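Local coordinates for 2-hydroxyisobutanoyl-CoA mutase large subunit (PDB 4R3U), which works with a small cobalamin-binding subunit to isomerise 2-hydroxyisobutyryl-CoA and (S)-3-hydroxybutyryl-CoA, at residues L349-T361 against V477-K491. Sequence-based numbering, arbitrary orientation.
Sequences LTKPQYMVNVVRT and VIGVNRFVENEEDVK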
loop_
_atom_site.group_PDB
_atom_site.type_symbol
_atom_site.label_atom_id
_atom_site.label_comp_id
_atom_site.label_asym_id
_atom_site.label_seq_id
_atom_site.Cartn_x
_atom_site.Cartn_y
_atom_site.Cartn_z
ATOM N N LEU A 349 -12.028 -0.092 6.871
ATOM C CA LEU A 349 -12.029 1.275 6.374
ATOM C C LEU A 349 -12.834 2.209 7.258
ATOM O O LEU A 349 -13.810 1.789 7.885
ATOM C CB LEU A 349 -12.474 1.314 4.896
ATOM C CG LEU A 349 -11.766 0.335 3.912
ATOM C CD1 LEU A 349 -12.176 0.608 2.497
ATOM C CD2 LEU A 349 -10.266 0.465 3.959
ATOM N N THR A 350 -12.401 3.474 7.328
ATOM C CA THR A 350 -12.972 4.496 8.217
ATOM C C THR A 350 -13.627 5.704 7.564
ATOM O O THR A 350 -13.288 6.066 6.443
ATOM C CB THR A 350 -11.903 4.977 9.249
ATOM O OG1 THR A 350 -10.879 5.655 8.555
ATOM C CG2 THR A 350 -11.282 3.837 10.056
ATOM N N LYS A 351 -14.567 6.327 8.302
ATOM C CA LYS A 351 -15.223 7.594 7.987
ATOM C C LYS A 351 -14.202 8.694 8.396
ATOM O O LYS A 351 -13.800 9.454 7.515
ATOM C CB LYS A 351 -16.588 7.753 8.705
ATOM C CG LYS A 351 -17.423 8.960 8.231
ATOM C CD LYS A 351 -18.817 8.972 8.845
ATOM C CE LYS A 351 -19.663 10.166 8.439
ATOM N NZ LYS A 351 -20.335 10.003 7.113
ATOM N N PRO A 352 -13.644 8.746 9.636
ATOM C CA PRO A 352 -12.602 9.756 9.903
ATOM C C PRO A 352 -11.346 9.479 9.076
ATOM O O PRO A 352 -11.005 8.303 8.831
ATOM C CB PRO A 352 -12.319 9.594 11.401
ATOM C CG PRO A 352 -12.758 8.256 11.747
ATOM C CD PRO A 352 -13.897 7.920 10.842
ATOM N N GLN A 353 -10.684 10.554 8.593
ATOM C CA GLN A 353 -9.438 10.470 7.823
ATOM C C GLN A 353 -9.544 9.481 6.659
ATOM O O GLN A 353 -8.590 8.731 6.382
ATOM C CB GLN A 353 -8.266 10.110 8.758
ATOM C CG GLN A 353 -8.059 11.098 9.895
ATOM C CD GLN A 353 -6.780 10.807 10.612
ATOM O OE1 GLN A 353 -6.766 10.602 11.833
ATOM N NE2 GLN A 353 -5.678 10.864 9.866
ATOM N N TYR A 354 -10.717 9.476 5.984
ATOM C CA TYR A 354 -11.040 8.557 4.885
ATOM C C TYR A 354 -9.947 8.308 3.845
ATOM O O TYR A 354 -9.871 7.175 3.380
ATOM C CB TYR A 354 -12.419 8.842 4.236
ATOM C CG TYR A 354 -12.434 10.061 3.336
ATOM C CD1 TYR A 354 -12.662 11.327 3.855
ATOM C CD2 TYR A 354 -12.175 9.949 1.965
ATOM C CE1 TYR A 354 -12.575 12.464 3.053
ATOM C CE2 TYR A 354 -12.101 11.079 1.146
ATOM C CZ TYR A 354 -12.299 12.337 1.699
ATOM O OH TYR A 354 -12.274 13.468 0.919
ATOM N N MET A 355 -9.105 9.324 3.457
ATOM C CA MET A 355 -8.054 9.085 2.428
ATOM C C MET A 355 -7.007 8.058 2.828
ATOM O O MET A 355 -6.362 7.466 1.978
ATOM C CB MET A 355 -7.392 10.359 1.894
ATOM C CG MET A 355 -8.185 11.094 0.838
ATOM S SD MET A 355 -8.847 10.185 -0.585
ATOM C CE MET A 355 -7.374 9.841 -1.553
ATOM N N VAL A 356 -6.887 7.815 4.100
ATOM C CA VAL A 356 -5.985 6.826 4.689
ATOM C C VAL A 356 -6.402 5.385 4.277
ATOM O O VAL A 356 -5.559 4.494 4.222
ATOM C CB VAL A 356 -5.905 7.100 6.216
ATOM C CG1 VAL A 356 -6.579 6.030 7.055
ATOM C CG2 VAL A 356 -4.495 7.332 6.641
ATOM N N ASN A 357 -7.693 5.206 3.877
ATOM C CA ASN A 357 -8.237 3.954 3.342
ATOM C C ASN A 357 -7.463 3.489 2.109
ATOM O O ASN A 357 -7.365 2.292 1.893
ATOM C CB ASN A 357 -9.730 4.102 2.993
ATOM C CG ASN A 357 -10.564 4.303 4.209
ATOM O OD1 ASN A 357 -10.157 3.925 5.293
ATOM N ND2 ASN A 357 -11.704 4.970 4.068
ATOM N N VAL A 358 -6.872 4.430 1.338
ATOM C CA VAL A 358 -6.071 4.139 0.156
ATOM C C VAL A 358 -4.906 3.224 0.545
ATOM O O VAL A 358 -4.659 2.243 -0.164
ATOM C CB VAL A 358 -5.651 5.442 -0.602
ATOM C CG1 VAL A 358 -4.662 5.173 -1.754
ATOM C CG2 VAL A 358 -6.876 6.195 -1.098
ATOM N N VAL A 359 -4.242 3.515 1.701
ATOM C CA VAL A 359 -3.119 2.743 2.267
ATOM C C VAL A 359 -3.596 1.338 2.676
ATOM O O VAL A 359 -2.968 0.358 2.311
ATOM C CB VAL A 359 -2.433 3.464 3.460
ATOM C CG1 VAL A 359 -1.277 2.622 4.056
ATOM C CG2 VAL A 359 -1.946 4.859 3.075
ATOM N N ARG A 360 -4.690 1.259 3.441
ATOM C CA ARG A 360 -5.302 0.034 3.939
ATOM C C ARG A 360 -5.613 -0.902 2.798
ATOM O O ARG A 360 -5.226 -2.066 2.853
ATOM C CB ARG A 360 -6.609 0.364 4.690
ATOM C CG ARG A 360 -6.407 1.097 6.005
ATOM C CD ARG A 360 -7.725 1.360 6.685
ATOM N NE ARG A 360 -7.523 1.775 8.068
ATOM C CZ ARG A 360 -7.954 2.907 8.602
ATOM N NH1 ARG A 360 -8.647 3.772 7.873
ATOM N NH2 ARG A 360 -7.704 3.180 9.880
ATOM N N THR A 361 -6.285 -0.386 1.751
ATOM C CA THR A 361 -6.711 -1.105 0.539
ATOM C C THR A 361 -5.523 -1.515 -0.319
ATOM O O THR A 361 -5.622 -2.516 -1.012
ATOM C CB THR A 361 -7.822 -0.311 -0.177
ATOM O OG1 THR A 361 -8.949 -0.266 0.691
ATOM C CG2 THR A 361 -8.234 -0.900 -1.529
ATOM N N VAL A 477 -7.146 1.155 15.567
ATOM C CA VAL A 477 -7.881 1.609 14.384
ATOM C C VAL A 477 -7.518 3.099 14.221
ATOM O O VAL A 477 -8.004 3.952 14.975
ATOM C CB VAL A 477 -9.406 1.295 14.364
ATOM C CG1 VAL A 477 -10.056 1.842 13.094
ATOM C CG2 VAL A 477 -9.654 -0.207 14.469
ATOM N N ILE A 478 -6.585 3.374 13.280
ATOM C CA ILE A 478 -6.090 4.715 12.977
ATOM C C ILE A 478 -7.283 5.621 12.560
ATOM O O ILE A 478 -8.109 5.227 11.724
ATOM C CB ILE A 478 -4.917 4.698 11.925
ATOM C CG1 ILE A 478 -3.775 3.675 12.237
ATOM C CG2 ILE A 478 -4.363 6.074 11.644
ATOM C CD1 ILE A 478 -3.042 3.750 13.606
ATOM N N GLY A 479 -7.382 6.779 13.209
ATOM C CA GLY A 479 -8.440 7.750 12.970
ATOM C C GLY A 479 -9.604 7.577 13.921
ATOM O O GLY A 479 -10.350 8.534 14.154
ATOM N N VAL A 480 -9.731 6.369 14.515
ATOM C CA VAL A 480 -10.832 5.988 15.403
ATOM C C VAL A 480 -10.437 5.946 16.911
ATOM O O VAL A 480 -11.160 6.515 17.735
ATOM C CB VAL A 480 -11.539 4.702 14.874
ATOM C CG1 VAL A 480 -12.621 4.172 15.823
ATOM C CG2 VAL A 480 -12.117 4.933 13.480
ATOM N N ASN A 481 -9.305 5.284 17.249
ATOM C CA ASN A 481 -8.825 5.146 18.620
ATOM C C ASN A 481 -7.338 5.450 18.752
ATOM O O ASN A 481 -6.755 5.317 19.832
ATOM C CB ASN A 481 -9.177 3.759 19.195
ATOM C CG ASN A 481 -8.509 2.544 18.585
ATOM O OD1 ASN A 481 -7.528 2.628 17.840
ATOM N ND2 ASN A 481 -9.023 1.368 18.922
ATOM N N ARG A 482 -6.761 5.933 17.654
ATOM C CA ARG A 482 -5.356 6.206 17.438
ATOM C C ARG A 482 -5.252 7.362 16.468
ATOM O O ARG A 482 -5.908 7.365 15.410
ATOM C CB ARG A 482 -4.750 4.962 16.782
ATOM C CG ARG A 482 -3.447 4.485 17.339
ATOM C CD ARG A 482 -3.480 3.929 18.754
ATOM N NE ARG A 482 -2.113 3.616 19.180
ATOM C CZ ARG A 482 -1.136 4.509 19.382
ATOM N NH1 ARG A 482 0.074 4.107 19.746
ATOM N NH2 ARG A 482 -1.364 5.806 19.217
ATOM N N PHE A 483 -4.409 8.357 16.832
ATOM C CA PHE A 483 -4.134 9.554 16.035
ATOM C C PHE A 483 -5.430 10.243 15.635
ATOM O O PHE A 483 -5.567 10.702 14.498
ATOM C CB PHE A 483 -3.197 9.240 14.838
ATOM C CG PHE A 483 -1.891 8.578 15.225
ATOM C CD1 PHE A 483 -0.831 9.324 15.709
ATOM C CD2 PHE A 483 -1.742 7.198 15.145
ATOM C CE1 PHE A 483 0.332 8.699 16.162
ATOM C CE2 PHE A 483 -0.574 6.571 15.604
ATOM C CZ PHE A 483 0.454 7.324 16.109
ATOM N N VAL A 484 -6.401 10.272 16.578
ATOM C CA VAL A 484 -7.730 10.857 16.408
ATOM C C VAL A 484 -7.536 12.362 16.225
ATOM O O VAL A 484 -6.690 12.965 16.907
ATOM C CB VAL A 484 -8.709 10.505 17.578
ATOM C CG1 VAL A 484 -10.113 11.007 17.322
ATOM C CG2 VAL A 484 -8.742 9.011 17.842
ATOM N N GLU A 485 -8.258 12.940 15.250
ATOM C CA GLU A 485 -8.204 14.347 14.862
ATOM C C GLU A 485 -9.566 14.984 14.958
ATOM O O GLU A 485 -10.548 14.316 14.680
ATOM C CB GLU A 485 -7.761 14.456 13.391
ATOM C CG GLU A 485 -6.279 14.222 13.152
ATOM C CD GLU A 485 -5.867 14.115 11.691
ATOM O OE1 GLU A 485 -6.498 14.758 10.821
ATOM O OE2 GLU A 485 -4.905 13.366 11.420
ATOM N N ASN A 486 -9.637 16.298 15.247
ATOM C CA ASN A 486 -10.921 16.989 15.197
ATOM C C ASN A 486 -10.992 17.753 13.844
ATOM O O ASN A 486 -10.852 18.986 13.798
ATOM C CB ASN A 486 -11.179 17.819 16.443
ATOM C CG ASN A 486 -11.418 16.949 17.662
ATOM O OD1 ASN A 486 -10.486 16.423 18.287
ATOM N ND2 ASN A 486 -12.681 16.770 18.020
ATOM N N GLU A 487 -11.136 16.955 12.722
ATOM C CA GLU A 487 -11.241 17.394 11.323
ATOM C C GLU A 487 -12.535 18.191 11.134
ATOM O O GLU A 487 -13.630 17.633 11.240
ATOM C CB GLU A 487 -11.310 16.191 10.364
ATOM C CG GLU A 487 -10.209 15.150 10.408
ATOM C CD GLU A 487 -10.524 13.946 9.531
ATOM O OE1 GLU A 487 -11.408 13.144 9.906
ATOM O OE2 GLU A 487 -9.859 13.786 8.484
ATOM N N GLU A 488 -12.422 19.485 10.866
ATOM C CA GLU A 488 -13.597 20.347 10.682
ATOM C C GLU A 488 -13.861 20.637 9.198
ATOM O O GLU A 488 -14.987 20.969 8.810
ATOM C CB GLU A 488 -13.458 21.644 11.510
ATOM C CG GLU A 488 -12.418 22.651 11.021
ATOM C CD GLU A 488 -10.944 22.279 11.079
ATOM O OE1 GLU A 488 -10.540 21.533 12.002
ATOM O OE2 GLU A 488 -10.185 22.769 10.210
ATOM N N ASP A 489 -12.799 20.505 8.384
ATOM C CA ASP A 489 -12.788 20.768 6.955
ATOM C C ASP A 489 -12.870 19.467 6.152
ATOM O O ASP A 489 -12.043 19.245 5.256
ATOM C CB ASP A 489 -11.531 21.597 6.587
ATOM C CG ASP A 489 -11.748 23.093 6.638
ATOM O OD1 ASP A 489 -12.396 23.631 5.707
ATOM O OD2 ASP A 489 -11.258 23.732 7.604
ATOM N N VAL A 490 -13.864 18.599 6.459
ATOM C CA VAL A 490 -14.022 17.363 5.688
ATOM C C VAL A 490 -14.754 17.630 4.355
ATOM O O VAL A 490 -15.945 17.948 4.336
ATOM C CB VAL A 490 -14.600 16.163 6.491
ATOM C CG1 VAL A 490 -14.757 14.909 5.618
ATOM C CG2 VAL A 490 -13.737 15.870 7.717
ATOM N N LYS A 491 -14.009 17.525 3.257
ATOM C CA LYS A 491 -14.514 17.704 1.915
ATOM C C LYS A 491 -14.481 16.337 1.250
ATOM O O LYS A 491 -13.424 15.713 1.092
ATOM C CB LYS A 491 -13.665 18.724 1.126
ATOM C CG LYS A 491 -13.866 20.207 1.510
ATOM C CD LYS A 491 -12.784 20.845 2.448
ATOM C CE LYS A 491 -11.474 21.257 1.805
ATOM N NZ LYS A 491 -10.496 21.725 2.827
#
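Gln-353 buries the most surface here, reaching from a type II turn (Lys-351 to Tyr-354) into the irregular loop 477-491. Its CG stands beside its own backbone N (chi1 -58°), and both atoms face Glu-487. Gln-353 N donates to Glu-487 OE1 (3.0 Å, N-H...O angle 154°), on the syn side but tilted out of the carboxylate plane, and Glu-487 OE2 lies 3.5 Å from Gln-353 CG. The extended Gln-353 chain crosses Glu-485 at about a right angle, with amide and carboxylate 33° from coplanar; Glu-485 pairs with Arg-398 and Lys-394 of the second large subunit.

Ile-478 contributes chiefly its carbonyl. Arg-360, extended from CG to NE, delivers NH2 to Ile-478 O (2.8 Å) in the guanidinium plane; NH2 also salt-bridges Glu-406 of the second subunit. Arg-360 NH1 donates to Asn-357 OD1 (3.0 Å) and Thr-350 OG1, which donates to Pro-352 O (2.7 Å), tying the loop bond to the turn. With an alanine in place of Arg-360, Ile-478 O would probably lose this donor and Glu-406 its cationic mate. Thr-350 CG2 and Pro-352 CG meet Val-480 CG2 at 3.7 and 3.8 Å.

The chemistry is thus mainly polar: it joins the lead-in and first turn of helix 357-370, which links TIM-barrel strands 340-344 and 375-377, to the loop before helix 501-515, with Glu-485 and Arg-360 also salt-bridged to the second subunit.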